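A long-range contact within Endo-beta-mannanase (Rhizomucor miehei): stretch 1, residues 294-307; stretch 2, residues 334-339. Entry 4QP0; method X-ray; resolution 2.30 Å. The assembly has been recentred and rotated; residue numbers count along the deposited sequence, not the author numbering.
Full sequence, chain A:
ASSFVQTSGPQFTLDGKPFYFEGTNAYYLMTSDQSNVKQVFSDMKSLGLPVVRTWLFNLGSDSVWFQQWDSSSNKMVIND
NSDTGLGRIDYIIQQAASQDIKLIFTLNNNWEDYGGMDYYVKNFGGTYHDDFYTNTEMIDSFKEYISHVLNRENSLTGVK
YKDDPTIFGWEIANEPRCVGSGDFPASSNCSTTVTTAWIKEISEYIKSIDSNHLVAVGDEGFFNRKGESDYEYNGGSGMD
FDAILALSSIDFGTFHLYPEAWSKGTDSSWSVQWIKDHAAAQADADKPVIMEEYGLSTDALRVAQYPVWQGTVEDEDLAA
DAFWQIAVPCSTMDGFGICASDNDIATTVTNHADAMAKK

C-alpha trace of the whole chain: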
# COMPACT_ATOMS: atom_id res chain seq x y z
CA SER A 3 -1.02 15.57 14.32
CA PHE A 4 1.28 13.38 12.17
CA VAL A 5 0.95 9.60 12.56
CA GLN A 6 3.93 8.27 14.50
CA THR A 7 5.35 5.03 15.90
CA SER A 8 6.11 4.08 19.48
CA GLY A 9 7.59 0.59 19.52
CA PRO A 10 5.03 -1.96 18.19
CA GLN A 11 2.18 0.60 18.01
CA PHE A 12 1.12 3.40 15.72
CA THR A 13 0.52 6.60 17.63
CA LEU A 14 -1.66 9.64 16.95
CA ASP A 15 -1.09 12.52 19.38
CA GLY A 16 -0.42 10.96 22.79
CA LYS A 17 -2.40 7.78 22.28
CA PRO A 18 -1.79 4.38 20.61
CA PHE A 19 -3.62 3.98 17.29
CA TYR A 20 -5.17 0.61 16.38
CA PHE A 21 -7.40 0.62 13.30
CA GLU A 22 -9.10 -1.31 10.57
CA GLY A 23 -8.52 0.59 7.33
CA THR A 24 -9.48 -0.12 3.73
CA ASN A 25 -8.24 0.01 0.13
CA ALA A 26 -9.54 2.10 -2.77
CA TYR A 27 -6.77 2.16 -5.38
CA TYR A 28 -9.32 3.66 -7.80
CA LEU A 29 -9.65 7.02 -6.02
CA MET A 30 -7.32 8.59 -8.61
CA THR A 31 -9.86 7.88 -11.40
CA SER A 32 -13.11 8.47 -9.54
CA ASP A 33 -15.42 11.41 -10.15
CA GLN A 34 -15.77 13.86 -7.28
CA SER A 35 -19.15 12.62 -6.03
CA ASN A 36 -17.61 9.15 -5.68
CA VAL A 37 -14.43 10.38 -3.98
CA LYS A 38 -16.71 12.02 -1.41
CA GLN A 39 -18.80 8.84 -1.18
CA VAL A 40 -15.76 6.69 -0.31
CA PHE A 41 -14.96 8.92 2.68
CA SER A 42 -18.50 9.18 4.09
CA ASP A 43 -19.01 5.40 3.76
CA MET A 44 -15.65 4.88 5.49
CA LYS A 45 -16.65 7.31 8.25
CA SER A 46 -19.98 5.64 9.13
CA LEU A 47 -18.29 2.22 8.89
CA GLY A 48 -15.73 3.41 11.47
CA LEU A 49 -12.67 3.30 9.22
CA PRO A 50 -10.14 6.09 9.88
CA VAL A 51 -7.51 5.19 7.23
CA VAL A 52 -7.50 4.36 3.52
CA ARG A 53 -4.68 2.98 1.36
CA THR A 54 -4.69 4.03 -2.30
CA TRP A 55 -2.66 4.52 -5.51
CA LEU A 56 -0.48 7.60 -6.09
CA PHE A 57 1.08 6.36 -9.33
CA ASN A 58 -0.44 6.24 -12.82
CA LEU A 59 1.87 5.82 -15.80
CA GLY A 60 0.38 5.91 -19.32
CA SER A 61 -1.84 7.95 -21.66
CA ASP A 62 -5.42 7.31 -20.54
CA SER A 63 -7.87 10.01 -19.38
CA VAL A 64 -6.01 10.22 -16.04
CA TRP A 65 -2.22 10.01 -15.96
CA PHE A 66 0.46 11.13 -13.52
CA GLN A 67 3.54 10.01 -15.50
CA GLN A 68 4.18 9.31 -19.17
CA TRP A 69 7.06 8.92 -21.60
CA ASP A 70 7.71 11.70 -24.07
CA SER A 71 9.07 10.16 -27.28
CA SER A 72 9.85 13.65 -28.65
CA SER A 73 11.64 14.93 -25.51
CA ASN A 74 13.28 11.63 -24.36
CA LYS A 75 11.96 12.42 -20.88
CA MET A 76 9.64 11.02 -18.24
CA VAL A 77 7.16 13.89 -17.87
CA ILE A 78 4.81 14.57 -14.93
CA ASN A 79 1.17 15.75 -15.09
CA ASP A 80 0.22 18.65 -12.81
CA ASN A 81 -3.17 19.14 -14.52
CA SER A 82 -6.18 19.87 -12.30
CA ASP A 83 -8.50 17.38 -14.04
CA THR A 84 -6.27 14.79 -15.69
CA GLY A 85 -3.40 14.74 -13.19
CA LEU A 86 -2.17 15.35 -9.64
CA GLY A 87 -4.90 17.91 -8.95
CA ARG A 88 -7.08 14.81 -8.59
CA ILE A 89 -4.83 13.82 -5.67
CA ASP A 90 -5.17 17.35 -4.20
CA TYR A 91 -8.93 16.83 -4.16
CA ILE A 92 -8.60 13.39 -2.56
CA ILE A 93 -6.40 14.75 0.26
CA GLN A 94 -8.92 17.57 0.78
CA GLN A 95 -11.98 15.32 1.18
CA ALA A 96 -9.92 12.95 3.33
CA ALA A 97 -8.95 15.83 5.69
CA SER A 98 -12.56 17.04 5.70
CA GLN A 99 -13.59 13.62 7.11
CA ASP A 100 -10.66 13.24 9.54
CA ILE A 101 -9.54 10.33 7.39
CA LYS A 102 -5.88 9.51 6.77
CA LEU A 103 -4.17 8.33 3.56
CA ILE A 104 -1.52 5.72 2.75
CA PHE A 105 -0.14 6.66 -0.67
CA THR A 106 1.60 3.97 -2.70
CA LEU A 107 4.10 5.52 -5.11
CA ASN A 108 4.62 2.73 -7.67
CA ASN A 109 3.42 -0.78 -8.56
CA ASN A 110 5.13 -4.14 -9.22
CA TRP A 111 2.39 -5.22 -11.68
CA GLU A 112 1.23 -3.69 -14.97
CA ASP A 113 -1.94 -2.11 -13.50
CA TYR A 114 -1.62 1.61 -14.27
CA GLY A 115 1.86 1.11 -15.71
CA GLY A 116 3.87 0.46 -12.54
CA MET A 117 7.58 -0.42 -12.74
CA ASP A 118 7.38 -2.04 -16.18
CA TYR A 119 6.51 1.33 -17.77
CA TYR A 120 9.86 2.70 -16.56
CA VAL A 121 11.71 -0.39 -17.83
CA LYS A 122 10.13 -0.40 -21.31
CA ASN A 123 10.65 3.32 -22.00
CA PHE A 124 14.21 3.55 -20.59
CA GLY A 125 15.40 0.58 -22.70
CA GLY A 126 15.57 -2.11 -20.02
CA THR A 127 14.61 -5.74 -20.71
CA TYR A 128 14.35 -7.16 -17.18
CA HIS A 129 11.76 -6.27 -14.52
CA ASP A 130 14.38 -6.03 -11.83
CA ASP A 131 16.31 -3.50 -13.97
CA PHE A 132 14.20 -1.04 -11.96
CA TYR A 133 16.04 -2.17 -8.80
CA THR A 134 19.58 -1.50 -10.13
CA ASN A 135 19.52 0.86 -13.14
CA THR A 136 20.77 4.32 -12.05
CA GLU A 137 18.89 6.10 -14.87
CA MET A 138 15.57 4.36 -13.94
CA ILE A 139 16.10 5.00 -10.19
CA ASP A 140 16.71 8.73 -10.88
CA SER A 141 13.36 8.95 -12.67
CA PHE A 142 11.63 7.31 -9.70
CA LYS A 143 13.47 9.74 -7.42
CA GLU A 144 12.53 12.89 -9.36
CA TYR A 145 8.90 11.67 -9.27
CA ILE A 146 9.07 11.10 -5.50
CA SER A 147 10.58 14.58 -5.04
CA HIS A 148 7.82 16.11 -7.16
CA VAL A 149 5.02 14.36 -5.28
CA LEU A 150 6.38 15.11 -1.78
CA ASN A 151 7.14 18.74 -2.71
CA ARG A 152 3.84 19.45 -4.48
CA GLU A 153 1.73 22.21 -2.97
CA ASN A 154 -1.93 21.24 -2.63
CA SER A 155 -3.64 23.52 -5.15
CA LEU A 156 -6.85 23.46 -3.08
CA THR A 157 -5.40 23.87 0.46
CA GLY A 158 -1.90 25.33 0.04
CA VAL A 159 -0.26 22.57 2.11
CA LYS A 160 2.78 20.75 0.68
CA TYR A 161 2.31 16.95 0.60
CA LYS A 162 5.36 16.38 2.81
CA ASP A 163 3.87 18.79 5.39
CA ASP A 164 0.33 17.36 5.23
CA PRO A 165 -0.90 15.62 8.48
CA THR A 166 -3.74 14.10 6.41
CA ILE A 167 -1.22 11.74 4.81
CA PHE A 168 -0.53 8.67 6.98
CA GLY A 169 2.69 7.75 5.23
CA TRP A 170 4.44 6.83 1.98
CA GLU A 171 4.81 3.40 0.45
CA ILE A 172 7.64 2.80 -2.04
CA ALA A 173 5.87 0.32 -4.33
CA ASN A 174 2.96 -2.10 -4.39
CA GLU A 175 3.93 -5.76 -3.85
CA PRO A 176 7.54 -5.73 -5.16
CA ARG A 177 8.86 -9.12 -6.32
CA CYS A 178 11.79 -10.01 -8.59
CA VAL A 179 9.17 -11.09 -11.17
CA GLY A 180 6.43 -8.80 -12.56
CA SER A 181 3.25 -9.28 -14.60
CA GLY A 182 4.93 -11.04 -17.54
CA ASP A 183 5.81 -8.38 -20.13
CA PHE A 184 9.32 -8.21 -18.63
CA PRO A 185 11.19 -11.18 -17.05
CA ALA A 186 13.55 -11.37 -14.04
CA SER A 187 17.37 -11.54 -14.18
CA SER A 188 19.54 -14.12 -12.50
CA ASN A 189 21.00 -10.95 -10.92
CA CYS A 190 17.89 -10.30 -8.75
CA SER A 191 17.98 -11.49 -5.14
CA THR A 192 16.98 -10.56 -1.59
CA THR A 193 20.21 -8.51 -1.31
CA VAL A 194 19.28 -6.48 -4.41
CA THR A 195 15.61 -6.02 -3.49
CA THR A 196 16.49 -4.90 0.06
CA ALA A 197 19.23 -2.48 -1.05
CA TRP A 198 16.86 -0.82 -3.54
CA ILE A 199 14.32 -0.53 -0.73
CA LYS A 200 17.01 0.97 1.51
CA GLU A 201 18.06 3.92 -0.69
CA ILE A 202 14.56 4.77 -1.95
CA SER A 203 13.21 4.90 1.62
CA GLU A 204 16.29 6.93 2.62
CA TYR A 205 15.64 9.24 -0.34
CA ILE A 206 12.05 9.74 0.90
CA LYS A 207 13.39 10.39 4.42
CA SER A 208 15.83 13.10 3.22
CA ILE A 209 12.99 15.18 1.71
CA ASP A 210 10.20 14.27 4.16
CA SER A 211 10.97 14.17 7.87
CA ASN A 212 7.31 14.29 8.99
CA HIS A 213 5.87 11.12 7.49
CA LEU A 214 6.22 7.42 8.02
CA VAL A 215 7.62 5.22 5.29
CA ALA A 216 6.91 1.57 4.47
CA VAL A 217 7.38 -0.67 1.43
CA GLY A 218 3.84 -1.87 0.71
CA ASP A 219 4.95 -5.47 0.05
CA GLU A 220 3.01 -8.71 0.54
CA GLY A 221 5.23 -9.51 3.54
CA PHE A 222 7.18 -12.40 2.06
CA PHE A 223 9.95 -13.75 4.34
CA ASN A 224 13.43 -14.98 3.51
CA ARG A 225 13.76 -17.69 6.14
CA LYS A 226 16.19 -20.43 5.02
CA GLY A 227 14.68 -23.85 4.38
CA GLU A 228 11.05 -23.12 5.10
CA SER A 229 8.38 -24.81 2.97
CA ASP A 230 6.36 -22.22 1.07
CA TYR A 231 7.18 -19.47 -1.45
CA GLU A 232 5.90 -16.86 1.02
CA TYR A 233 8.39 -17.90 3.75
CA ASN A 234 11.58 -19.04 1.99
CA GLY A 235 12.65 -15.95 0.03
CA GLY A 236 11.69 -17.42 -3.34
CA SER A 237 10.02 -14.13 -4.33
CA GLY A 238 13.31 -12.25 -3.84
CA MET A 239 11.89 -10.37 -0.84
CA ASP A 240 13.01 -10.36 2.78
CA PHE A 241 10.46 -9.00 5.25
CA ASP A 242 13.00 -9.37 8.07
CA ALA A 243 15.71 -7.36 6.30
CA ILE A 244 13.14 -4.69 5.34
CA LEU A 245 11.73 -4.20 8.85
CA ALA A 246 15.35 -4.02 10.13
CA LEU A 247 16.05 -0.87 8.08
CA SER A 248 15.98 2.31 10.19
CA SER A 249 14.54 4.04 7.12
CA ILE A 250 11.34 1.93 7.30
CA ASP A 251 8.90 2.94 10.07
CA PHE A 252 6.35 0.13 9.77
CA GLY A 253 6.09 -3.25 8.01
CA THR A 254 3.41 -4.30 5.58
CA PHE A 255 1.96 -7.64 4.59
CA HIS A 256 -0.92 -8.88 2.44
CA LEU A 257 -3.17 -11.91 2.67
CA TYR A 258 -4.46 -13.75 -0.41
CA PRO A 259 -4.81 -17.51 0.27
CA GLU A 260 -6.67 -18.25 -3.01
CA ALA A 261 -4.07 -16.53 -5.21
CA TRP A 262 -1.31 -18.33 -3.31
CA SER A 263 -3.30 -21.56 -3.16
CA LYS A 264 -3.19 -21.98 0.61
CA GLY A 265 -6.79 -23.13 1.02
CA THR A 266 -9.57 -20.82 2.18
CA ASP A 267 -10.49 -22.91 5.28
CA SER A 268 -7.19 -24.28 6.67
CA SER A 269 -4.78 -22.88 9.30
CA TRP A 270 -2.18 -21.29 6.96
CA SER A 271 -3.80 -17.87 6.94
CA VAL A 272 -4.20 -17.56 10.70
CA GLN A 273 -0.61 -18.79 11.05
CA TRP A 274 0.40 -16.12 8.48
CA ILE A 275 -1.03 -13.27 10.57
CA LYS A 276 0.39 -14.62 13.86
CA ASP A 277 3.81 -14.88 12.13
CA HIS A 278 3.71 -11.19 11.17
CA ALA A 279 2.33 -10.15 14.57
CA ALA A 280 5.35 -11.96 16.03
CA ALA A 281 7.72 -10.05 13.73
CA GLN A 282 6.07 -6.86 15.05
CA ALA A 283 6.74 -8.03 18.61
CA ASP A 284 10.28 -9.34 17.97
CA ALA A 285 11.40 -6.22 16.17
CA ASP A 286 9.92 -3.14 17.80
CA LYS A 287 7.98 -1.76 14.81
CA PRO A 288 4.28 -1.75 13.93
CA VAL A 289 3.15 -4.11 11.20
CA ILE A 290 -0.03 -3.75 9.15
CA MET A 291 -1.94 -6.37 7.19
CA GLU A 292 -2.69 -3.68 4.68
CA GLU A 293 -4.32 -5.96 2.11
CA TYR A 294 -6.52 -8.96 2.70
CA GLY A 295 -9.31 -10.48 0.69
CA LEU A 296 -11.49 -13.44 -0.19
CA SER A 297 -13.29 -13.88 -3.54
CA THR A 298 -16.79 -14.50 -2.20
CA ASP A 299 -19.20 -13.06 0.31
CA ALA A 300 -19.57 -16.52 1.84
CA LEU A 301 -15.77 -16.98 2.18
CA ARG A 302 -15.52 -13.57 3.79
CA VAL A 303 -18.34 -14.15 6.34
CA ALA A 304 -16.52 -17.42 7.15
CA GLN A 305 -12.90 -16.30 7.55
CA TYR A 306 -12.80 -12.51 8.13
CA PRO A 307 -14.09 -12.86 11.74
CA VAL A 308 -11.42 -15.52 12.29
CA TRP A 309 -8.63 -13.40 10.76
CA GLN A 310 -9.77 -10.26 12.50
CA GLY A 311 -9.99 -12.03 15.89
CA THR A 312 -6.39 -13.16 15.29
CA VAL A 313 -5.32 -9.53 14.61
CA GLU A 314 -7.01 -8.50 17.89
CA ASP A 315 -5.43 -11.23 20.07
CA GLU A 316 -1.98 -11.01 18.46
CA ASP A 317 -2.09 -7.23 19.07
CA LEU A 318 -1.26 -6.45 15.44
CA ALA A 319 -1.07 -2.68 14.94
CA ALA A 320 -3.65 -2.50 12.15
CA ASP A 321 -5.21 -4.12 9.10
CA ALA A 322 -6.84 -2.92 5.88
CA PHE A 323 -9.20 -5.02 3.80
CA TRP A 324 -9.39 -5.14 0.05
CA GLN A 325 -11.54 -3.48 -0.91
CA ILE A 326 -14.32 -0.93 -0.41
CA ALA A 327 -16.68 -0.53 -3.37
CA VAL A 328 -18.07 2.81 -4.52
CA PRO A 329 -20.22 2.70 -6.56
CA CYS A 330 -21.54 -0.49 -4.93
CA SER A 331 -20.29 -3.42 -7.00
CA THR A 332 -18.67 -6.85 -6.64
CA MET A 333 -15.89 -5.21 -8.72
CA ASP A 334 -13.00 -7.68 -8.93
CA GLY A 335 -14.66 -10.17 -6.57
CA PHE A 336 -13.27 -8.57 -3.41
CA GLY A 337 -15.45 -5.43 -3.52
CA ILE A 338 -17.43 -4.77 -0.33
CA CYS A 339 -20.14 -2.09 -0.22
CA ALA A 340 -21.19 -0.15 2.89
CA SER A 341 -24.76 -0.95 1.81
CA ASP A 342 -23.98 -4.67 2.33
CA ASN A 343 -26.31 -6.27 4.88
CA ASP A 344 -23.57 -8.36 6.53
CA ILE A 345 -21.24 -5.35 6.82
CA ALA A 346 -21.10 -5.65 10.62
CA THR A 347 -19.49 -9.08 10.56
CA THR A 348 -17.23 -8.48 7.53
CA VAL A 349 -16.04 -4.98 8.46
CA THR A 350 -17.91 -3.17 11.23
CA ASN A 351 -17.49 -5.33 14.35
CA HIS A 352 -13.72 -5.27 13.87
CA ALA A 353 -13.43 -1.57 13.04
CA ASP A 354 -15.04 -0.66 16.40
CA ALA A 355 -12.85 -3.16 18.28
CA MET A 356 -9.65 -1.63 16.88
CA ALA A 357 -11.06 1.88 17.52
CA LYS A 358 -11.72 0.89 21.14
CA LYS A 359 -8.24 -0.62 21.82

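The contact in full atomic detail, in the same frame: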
# COMPACT_ATOMS: atom_id res chain seq x y z
N TYR A 294 -6.02 -7.60 2.61
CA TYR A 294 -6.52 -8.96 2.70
C TYR A 294 -7.83 -9.09 1.97
O TYR A 294 -8.59 -8.11 1.86
CB TYR A 294 -6.58 -9.49 4.13
CG TYR A 294 -7.51 -8.79 5.07
CD1 TYR A 294 -8.80 -9.28 5.30
CD2 TYR A 294 -7.10 -7.66 5.77
CE1 TYR A 294 -9.66 -8.65 6.19
CE2 TYR A 294 -7.95 -7.02 6.65
CZ TYR A 294 -9.23 -7.52 6.86
OH TYR A 294 -10.07 -6.87 7.73
N GLY A 295 -8.09 -10.28 1.44
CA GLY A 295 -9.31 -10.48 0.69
C GLY A 295 -9.67 -11.93 0.44
O GLY A 295 -8.80 -12.80 0.40
N LEU A 296 -10.96 -12.16 0.28
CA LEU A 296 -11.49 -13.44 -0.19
C LEU A 296 -12.51 -13.17 -1.29
O LEU A 296 -13.25 -12.18 -1.24
CB LEU A 296 -12.09 -14.23 0.97
CG LEU A 296 -11.05 -14.76 1.98
CD1 LEU A 296 -11.73 -15.34 3.21
CD2 LEU A 296 -10.11 -15.77 1.34
N SER A 297 -12.52 -14.06 -2.29
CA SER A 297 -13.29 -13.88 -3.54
C SER A 297 -14.80 -13.88 -3.40
O SER A 297 -15.50 -13.41 -4.31
CB SER A 297 -12.91 -14.96 -4.55
OG SER A 297 -11.52 -14.95 -4.83
N THR A 298 -15.34 -14.43 -2.32
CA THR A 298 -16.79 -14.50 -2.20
C THR A 298 -17.29 -13.99 -0.87
O THR A 298 -16.58 -14.05 0.14
CB THR A 298 -17.35 -15.93 -2.44
OG1 THR A 298 -16.77 -16.84 -1.50
CG2 THR A 298 -17.06 -16.41 -3.86
N ASP A 299 -18.52 -13.49 -0.89
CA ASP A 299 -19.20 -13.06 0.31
C ASP A 299 -19.13 -14.16 1.36
O ASP A 299 -18.68 -13.92 2.49
CB ASP A 299 -20.66 -12.74 -0.03
CG ASP A 299 -21.50 -12.46 1.20
OD1 ASP A 299 -21.38 -11.35 1.76
OD2 ASP A 299 -22.27 -13.36 1.60
N ALA A 300 -19.54 -15.36 0.96
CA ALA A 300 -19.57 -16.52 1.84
C ALA A 300 -18.20 -16.90 2.43
O ALA A 300 -18.12 -17.30 3.58
CB ALA A 300 -20.19 -17.71 1.11
N LEU A 301 -17.12 -16.77 1.64
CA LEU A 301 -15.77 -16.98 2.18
C LEU A 301 -15.40 -15.91 3.19
O LEU A 301 -14.79 -16.20 4.22
CB LEU A 301 -14.72 -17.01 1.07
CG LEU A 301 -14.58 -18.29 0.23
CD1 LEU A 301 -13.47 -18.11 -0.79
CD2 LEU A 301 -14.33 -19.54 1.07
N ARG A 302 -15.80 -14.68 2.91
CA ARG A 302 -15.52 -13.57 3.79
C ARG A 302 -16.29 -13.66 5.12
O ARG A 302 -15.69 -13.48 6.18
CB ARG A 302 -15.77 -12.24 3.07
CG ARG A 302 -14.85 -12.05 1.86
CD ARG A 302 -14.93 -10.64 1.28
NE ARG A 302 -16.22 -10.33 0.67
CZ ARG A 302 -16.49 -10.42 -0.63
NH1 ARG A 302 -15.56 -10.82 -1.50
NH2 ARG A 302 -17.70 -10.10 -1.07
N VAL A 303 -17.58 -13.97 5.08
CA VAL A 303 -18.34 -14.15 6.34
C VAL A 303 -17.80 -15.32 7.18
O VAL A 303 -17.96 -15.34 8.41
CB VAL A 303 -19.88 -14.28 6.14
CG1 VAL A 303 -20.42 -13.08 5.37
CG2 VAL A 303 -20.27 -15.57 5.45
N ALA A 304 -17.13 -16.26 6.51
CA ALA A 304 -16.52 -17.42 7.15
C ALA A 304 -15.19 -17.12 7.83
O ALA A 304 -14.96 -17.52 8.97
CB ALA A 304 -16.33 -18.54 6.14
N GLN A 305 -14.30 -16.41 7.11
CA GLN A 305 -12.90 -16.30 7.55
C GLN A 305 -12.46 -14.92 8.08
O GLN A 305 -11.57 -14.85 8.92
CB GLN A 305 -11.95 -16.79 6.45
CG GLN A 305 -12.22 -18.22 5.97
CD GLN A 305 -12.01 -19.30 7.03
OE1 GLN A 305 -12.49 -20.42 6.88
NE2 GLN A 305 -11.28 -18.97 8.09
N TYR A 306 -13.08 -13.85 7.60
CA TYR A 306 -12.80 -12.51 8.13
C TYR A 306 -12.91 -12.42 9.67
O TYR A 306 -11.98 -11.94 10.31
CB TYR A 306 -13.67 -11.45 7.43
CG TYR A 306 -13.20 -11.03 6.05
CD1 TYR A 306 -13.57 -9.80 5.51
CD2 TYR A 306 -12.36 -11.85 5.29
CE1 TYR A 306 -13.14 -9.41 4.25
CE2 TYR A 306 -11.93 -11.46 4.04
CZ TYR A 306 -12.32 -10.24 3.52
OH TYR A 306 -11.89 -9.87 2.27
N PRO A 307 -14.03 -12.91 10.27
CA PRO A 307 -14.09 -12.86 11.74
C PRO A 307 -12.94 -13.62 12.40
O PRO A 307 -12.44 -13.19 13.45
CB PRO A 307 -15.43 -13.52 12.07
CG PRO A 307 -16.27 -13.27 10.86
CD PRO A 307 -15.31 -13.36 9.70
N ASP A 334 -13.91 -6.61 -8.55
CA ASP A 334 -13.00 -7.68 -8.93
C ASP A 334 -13.28 -8.99 -8.20
O ASP A 334 -12.54 -9.96 -8.35
CB ASP A 334 -11.54 -7.24 -8.71
CG ASP A 334 -11.20 -7.01 -7.23
OD1 ASP A 334 -12.11 -6.99 -6.36
OD2 ASP A 334 -10.00 -6.84 -6.93
N GLY A 335 -14.34 -9.01 -7.40
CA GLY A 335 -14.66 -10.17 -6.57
C GLY A 335 -14.48 -9.87 -5.09
O GLY A 335 -15.16 -10.44 -4.24
N PHE A 336 -13.58 -8.93 -4.79
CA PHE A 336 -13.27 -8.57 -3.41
C PHE A 336 -14.00 -7.31 -2.94
O PHE A 336 -13.88 -6.93 -1.77
CB PHE A 336 -11.77 -8.36 -3.25
CG PHE A 336 -10.93 -9.56 -3.59
CD1 PHE A 336 -10.79 -10.61 -2.69
CD2 PHE A 336 -10.24 -9.62 -4.80
CE1 PHE A 336 -10.00 -11.71 -2.99
CE2 PHE A 336 -9.45 -10.71 -5.11
CZ PHE A 336 -9.32 -11.76 -4.20
N GLY A 337 -14.74 -6.67 -3.83
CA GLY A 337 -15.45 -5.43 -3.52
C GLY A 337 -16.54 -5.60 -2.48
O GLY A 337 -17.42 -6.45 -2.63
N ILE A 338 -16.45 -4.80 -1.41
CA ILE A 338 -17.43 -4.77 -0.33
C ILE A 338 -18.08 -3.39 -0.29
O ILE A 338 -17.38 -2.38 -0.28
CB ILE A 338 -16.77 -5.08 1.04
CG1 ILE A 338 -16.49 -6.58 1.17
CG2 ILE A 338 -17.66 -4.61 2.19
CD1 ILE A 338 -15.61 -6.96 2.34
N CYS A 339 -19.41 -3.35 -0.29
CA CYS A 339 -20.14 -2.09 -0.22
C CYS A 339 -20.48 -1.80 1.24
O CYS A 339 -20.54 -2.71 2.05
CB CYS A 339 -21.43 -2.13 -1.04
SG CYS A 339 -21.31 -2.91 -2.67

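How does stretch 2 enter the contact? Asp334 stays out of reach of stretch 1, but its side chain bonds to what follows: Phe336 N donates a hydrogen bond to Asp334 OD1 at 2.9 Å, bracing the segment around Gly335. Gly335 follows, its CA 5.0 Å from the CA of Ser297. Its backbone angles (phi 112°, psi -28°) call for glycine, since a CB there would be jammed against the carbonyl oxygen of Asp334.

What does Gly335 offer to stretch 1? Its carbonyl oxygen accepts the one hydrogen bond between the stretches, from Arg302 NH1 to Gly335 O at 2.8 Å, with the oxygen at the edge of the guanidinium and near its plane. The same nitrogen donates within stretch 1, Arg302 NH1 to Leu296 O at 2.7 Å, so one positively charged group gathers carbonyls from both stretches. Ser297 O also lies 3.0 Å from Gly335 O; these are two acceptors, not a hydrogen bond. Arg302 can reach across because its CB points toward stretch 2 from the first turn of a helix, whose start is capped by the bond from Leu301 N to Thr298 OG1 at 3.2 Å.

Where does the Phe336 ring go? Its CA-to-CB bond points away from stretch 1, yet with chi1 at -59° the ring's end comes nearer and lies along the backbone of Gly295 to Ser297. Phe336 CE1 is 3.5 Å from both Gly295 C and Ser297 N, and Phe336 CD1 is 3.3 Å from Leu296 O. Of the 319 Å² buried, summed over both sides, 83 Å² is on Phe336, the most of any residue. Gly295 suits its place because it leaves room for the ring: an ideal CB there would lie 2.7 Å from Phe336 CD1, a clash.

How does the contact close beyond the ring? Gly337 adds little, and Ile338 supplies the last apolar surface. The Ile338 CB points toward stretch 1, and its side chain reaches two residues one helical turn apart: Ile338 CG1 lies 3.8 Å from Arg302 NE, while Ile338 CD1 meets Tyr306 CE1 at 4.0 Å. The CG1–CD1 arm thus packs against both the arginine and the tyrosine ring. Tyr306 is itself tied back to the loop, its OH accepting from Leu296 N at 3.2 Å, which links the helix to the segment against which the Phe336 ring packs.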